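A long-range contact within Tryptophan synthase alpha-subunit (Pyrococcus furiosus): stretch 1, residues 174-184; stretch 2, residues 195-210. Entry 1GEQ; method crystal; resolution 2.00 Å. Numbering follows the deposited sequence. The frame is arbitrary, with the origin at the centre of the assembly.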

# COMPACT_ATOMS: atom_id res chain seq x y z
N GLU A 174 22.18 2.12 0.06
CA GLU A 174 20.93 2.05 0.81
C GLU A 174 19.97 1.04 0.19
O GLU A 174 19.72 -0.02 0.75
N ILE A 175 19.42 1.39 -0.97
CA ILE A 175 18.52 0.50 -1.69
C ILE A 175 19.43 -0.57 -2.31
O ILE A 175 20.41 -0.24 -2.96
N PRO A 176 19.13 -1.85 -2.09
CA PRO A 176 19.92 -2.98 -2.62
C PRO A 176 19.90 -3.01 -4.15
O PRO A 176 18.89 -2.63 -4.77
N LYS A 177 20.99 -3.45 -4.77
CA LYS A 177 21.04 -3.50 -6.22
C LYS A 177 19.99 -4.47 -6.75
O LYS A 177 19.52 -4.34 -7.88
N THR A 178 19.61 -5.43 -5.92
CA THR A 178 18.63 -6.41 -6.34
C THR A 178 17.25 -5.76 -6.52
O THR A 178 16.44 -6.22 -7.33
N ALA A 179 17.01 -4.69 -5.78
CA ALA A 179 15.75 -3.95 -5.87
C ALA A 179 15.75 -3.12 -7.16
O ALA A 179 14.73 -3.01 -7.84
N TYR A 180 16.89 -2.52 -7.48
CA TYR A 180 17.00 -1.74 -8.71
C TYR A 180 16.85 -2.68 -9.90
O TYR A 180 16.27 -2.30 -10.92
N ASP A 181 17.39 -3.89 -9.77
CA ASP A 181 17.31 -4.86 -10.85
C ASP A 181 15.85 -5.23 -11.11
O ASP A 181 15.43 -5.36 -12.26
N LEU A 182 15.10 -5.41 -10.03
CA LEU A 182 13.69 -5.77 -10.14
C LEU A 182 12.94 -4.65 -10.89
O LEU A 182 12.09 -4.91 -11.73
N LEU A 183 13.25 -3.40 -10.54
CA LEU A 183 12.60 -2.25 -11.18
C LEU A 183 12.95 -2.19 -12.68
O LEU A 183 12.07 -2.00 -13.51
N ARG A 184 14.23 -2.36 -13.00
CA ARG A 184 14.68 -2.33 -14.39
C ARG A 184 13.92 -3.37 -15.21
O ARG A 184 13.38 -3.06 -16.28
N ALA A 195 4.80 0.86 -8.91
CA ALA A 195 5.10 1.63 -7.71
C ALA A 195 6.09 0.75 -6.95
O ALA A 195 6.00 -0.49 -7.02
N VAL A 196 7.03 1.37 -6.26
CA VAL A 196 8.03 0.60 -5.51
C VAL A 196 8.00 0.90 -4.02
O VAL A 196 7.80 2.05 -3.60
N GLY A 197 8.18 -0.15 -3.22
CA GLY A 197 8.21 -0.01 -1.77
C GLY A 197 9.51 -0.68 -1.37
O GLY A 197 9.53 -1.86 -1.02
N PHE A 198 10.60 0.07 -1.48
CA PHE A 198 11.92 -0.45 -1.19
C PHE A 198 12.52 0.05 0.13
O PHE A 198 13.72 -0.08 0.34
N GLY A 199 11.70 0.65 0.98
CA GLY A 199 12.19 1.14 2.26
C GLY A 199 12.88 2.49 2.16
O GLY A 199 13.94 2.71 2.74
N VAL A 200 12.26 3.39 1.40
CA VAL A 200 12.78 4.74 1.21
C VAL A 200 12.84 5.48 2.54
O VAL A 200 11.94 5.36 3.36
N SER A 201 13.91 6.25 2.75
CA SER A 201 14.06 7.01 4.00
C SER A 201 14.68 8.39 3.77
O SER A 201 14.69 9.23 4.67
N LYS A 202 15.18 8.63 2.56
CA LYS A 202 15.80 9.91 2.25
C LYS A 202 15.53 10.43 0.83
O LYS A 202 15.22 9.66 -0.08
N ARG A 203 15.63 11.74 0.68
CA ARG A 203 15.37 12.41 -0.60
C ARG A 203 16.05 11.77 -1.80
O ARG A 203 15.43 11.59 -2.85
N GLU A 204 17.33 11.43 -1.67
CA GLU A 204 18.05 10.81 -2.78
C GLU A 204 17.45 9.48 -3.23
O GLU A 204 17.62 9.09 -4.38
N HIS A 205 16.75 8.79 -2.33
CA HIS A 205 16.12 7.52 -2.67
C HIS A 205 15.00 7.78 -3.67
O HIS A 205 14.88 7.10 -4.69
N VAL A 206 14.17 8.77 -3.36
CA VAL A 206 13.05 9.13 -4.22
C VAL A 206 13.57 9.59 -5.58
O VAL A 206 13.10 9.12 -6.62
N VAL A 207 14.55 10.48 -5.58
CA VAL A 207 15.11 10.99 -6.83
C VAL A 207 15.66 9.85 -7.70
O VAL A 207 15.38 9.77 -8.90
N SER A 208 16.45 8.98 -7.09
CA SER A 208 17.03 7.84 -7.79
C SER A 208 15.98 6.90 -8.37
O SER A 208 16.07 6.50 -9.54
N LEU A 209 14.99 6.53 -7.56
CA LEU A 209 13.96 5.61 -8.02
C LEU A 209 13.11 6.18 -9.15
O LEU A 209 12.78 5.48 -10.10
N LEU A 210 12.75 7.46 -9.07
CA LEU A 210 11.97 8.06 -10.15
C LEU A 210 12.83 8.12 -11.41
O LEU A 210 12.35 7.83 -12.50

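What does the strand at the start of stretch 2 offer to the helix of residues 177-184? Ala 195 points away and meets nothing of stretch 1, whereas Val 196, with chi1 in m, points toward it and sets CG1 4.0 Å from CD1 of Leu 183. That leucine, with chi1 t and chi2 p, also points across the gap, so the contact is a plain meeting of methyl groups.

Why does Phe 198 bury more surface here than any other residue? Its CA-to-CB bond points toward stretch 1, and chi1 in m lays the ring against one side of the helix and the loop that leads into it. Ala 179 sits over one ring face: its CB lies 3.7 Å from the centroid of the Phe 198 ring, only 10° off the normal, a CH-pi contact over the face. The ring also reaches the backbone, with CZ of Phe 198 3.4 Å from O of Ala 179. At the ring edge lies Leu 183, whose CB is 4.4 Å from CE1 of Phe 198. Ile 175 adds its CG2 at 3.9 Å from CD1 of Phe 198, and Leu 182, with both chi angles in t, approaches CE2 of Phe 198 with its CD1 at 4.4 Å.

How does the chain carry the contact from Phe 198 into the second helix? Gly 199 has a positive phi, a conformation that favours glycine, and it makes no contact across the gap. Val 200 points away, yet its CG2 still comes within 4.5 Å of CD1 of Ile 175. Ser 201 contributes within its own stretch: its backbone N donates to ND1 of His 205 at 3.0 Å, a nearly straight hydrogen bond that helps hold the imidazole in place.

What do His 205 and Ser 208 add on the helix? The His 205 CA-to-CB bond runs sideways, but with chi1 in m the ring comes nearer to stretch 1. Ile 175, m at both chi angles, covers one face, its CD1 4.2 Å from the centroid of the His 205 ring. NE2 of His 205 is 3.0 Å from CB of Glu 174, a carbon that cannot satisfy it, and this buried nitrogen has no polar partner in the model. Ser 208, with chi1 t, points toward stretch 1 and forms the one hydrogen bond across the contact, its OG 2.5 Å from OH of Tyr 180. The Tyr 180 CA-to-CB bond points away, but the long ring brings its hydroxyl back to the serine.

How does Leu 209 close the packing? Its CA-to-CB bond is sideways, and chi1 m with chi2 t carries its methyls inward. CD1 of Leu 209 lies 4.2 Å from CD1 of Ile 175, while CD2 of Leu 209 is 3.9 Å from CE2 of Tyr 180 and 4.3 Å from CD2 of Leu 183.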

# COMPACT_ATOMS: atom_id res chain seq x y z
CB GLU A 174 20.27 3.43 0.85
CG GLU A 174 21.06 4.45 1.63
CD GLU A 174 21.49 3.92 2.98
OE1 GLU A 174 20.65 3.32 3.67
OE2 GLU A 174 22.67 4.11 3.35
CB ILE A 175 17.80 1.25 -2.86
CG1 ILE A 175 17.24 2.60 -2.38
CG2 ILE A 175 16.70 0.37 -3.45
CD1 ILE A 175 15.84 2.54 -1.78
CB PRO A 176 19.23 -4.20 -2.02
CG PRO A 176 18.64 -3.67 -0.74
CD PRO A 176 18.08 -2.34 -1.18
CB LYS A 177 22.43 -3.93 -6.71
CG LYS A 177 23.55 -2.92 -6.45
CD LYS A 177 24.77 -3.20 -7.32
CE LYS A 177 25.79 -2.08 -7.25
NZ LYS A 177 27.00 -2.35 -8.08
CB THR A 178 18.54 -7.58 -5.33
OG1 THR A 178 17.84 -8.67 -5.94
CG2 THR A 178 17.81 -7.16 -4.07
CB ALA A 179 15.59 -3.05 -4.66
CB TYR A 180 18.36 -1.03 -8.78
CG TYR A 180 18.42 0.26 -8.00
CD1 TYR A 180 19.13 0.35 -6.81
CD2 TYR A 180 17.78 1.40 -8.47
CE1 TYR A 180 19.20 1.54 -6.10
CE2 TYR A 180 17.84 2.60 -7.77
CZ TYR A 180 18.56 2.67 -6.58
OH TYR A 180 18.64 3.85 -5.89
CB ASP A 181 18.09 -6.14 -10.51
CG ASP A 181 17.95 -7.22 -11.57
OD1 ASP A 181 17.15 -8.16 -11.37
OD2 ASP A 181 18.62 -7.12 -12.61
CB LEU A 182 13.09 -5.94 -8.75
CG LEU A 182 11.80 -6.76 -8.56
CD1 LEU A 182 11.02 -6.20 -7.37
CD2 LEU A 182 10.96 -6.75 -9.79
CB LEU A 183 13.05 -0.96 -10.49
CG LEU A 183 12.59 0.37 -11.13
CD1 LEU A 183 11.06 0.41 -11.26
CD2 LEU A 183 13.09 1.50 -10.26
CB ARG A 184 16.18 -2.63 -14.47
CG ARG A 184 16.77 -2.36 -15.86
CD ARG A 184 18.09 -3.09 -16.08
NE ARG A 184 17.89 -4.52 -16.28
CZ ARG A 184 18.25 -5.47 -15.42
NH1 ARG A 184 18.84 -5.14 -14.28
NH2 ARG A 184 18.02 -6.74 -15.71
CB ALA A 195 3.82 1.85 -6.88
CB VAL A 196 9.46 0.89 -6.02
CG1 VAL A 196 9.59 0.50 -7.49
CG2 VAL A 196 9.79 2.38 -5.83
CB PHE A 198 12.87 -0.09 -2.34
CG PHE A 198 12.52 -0.74 -3.66
CD1 PHE A 198 13.07 -0.25 -4.85
CD2 PHE A 198 11.72 -1.88 -3.73
CE1 PHE A 198 12.83 -0.89 -6.07
CE2 PHE A 198 11.47 -2.52 -4.93
CZ PHE A 198 12.03 -2.02 -6.11
CB VAL A 200 11.87 5.50 0.22
CG1 VAL A 200 12.12 6.99 0.30
CG2 VAL A 200 12.11 4.98 -1.19
CB SER A 201 14.91 6.22 5.01
OG SER A 201 16.24 6.08 4.55
CB LYS A 202 17.31 9.84 2.51
CG LYS A 202 17.99 8.66 1.85
CD LYS A 202 19.14 8.16 2.72
CE LYS A 202 20.15 9.25 3.00
NZ LYS A 202 21.09 8.83 4.08
CB ARG A 203 15.77 13.89 -0.49
CG ARG A 203 15.61 14.69 -1.78
CD ARG A 203 14.19 14.65 -2.33
NE ARG A 203 14.11 15.36 -3.61
CZ ARG A 203 13.09 15.27 -4.47
NH1 ARG A 203 12.05 14.50 -4.19
NH2 ARG A 203 13.14 15.94 -5.62
CB GLU A 204 19.52 10.63 -2.42
CG GLU A 204 19.77 10.15 -1.02
CD GLU A 204 21.24 9.98 -0.74
OE1 GLU A 204 21.83 8.98 -1.22
OE2 GLU A 204 21.83 10.84 -0.05
CB HIS A 205 15.51 6.86 -1.43
CG HIS A 205 16.51 6.34 -0.45
ND1 HIS A 205 16.17 5.99 0.84
CD2 HIS A 205 17.83 6.10 -0.57
CE1 HIS A 205 17.24 5.55 1.48
NE2 HIS A 205 18.27 5.61 0.64
CB VAL A 206 12.20 10.24 -3.57
CG1 VAL A 206 11.11 10.70 -4.52
CG2 VAL A 206 11.57 9.71 -2.28
CB VAL A 207 16.24 12.01 -6.56
CG1 VAL A 207 16.87 12.47 -7.86
CG2 VAL A 207 15.67 13.20 -5.79
CB SER A 208 17.94 7.06 -6.85
OG SER A 208 18.34 5.84 -7.45
CB LEU A 209 13.08 5.19 -6.84
CG LEU A 209 13.88 4.34 -5.82
CD1 LEU A 209 13.06 4.14 -4.55
CD2 LEU A 209 14.23 3.00 -6.45
CB LEU A 210 11.51 9.47 -9.74
CG LEU A 210 10.40 9.49 -8.67
CD1 LEU A 210 10.02 10.92 -8.33
CD2 LEU A 210 9.19 8.71 -9.18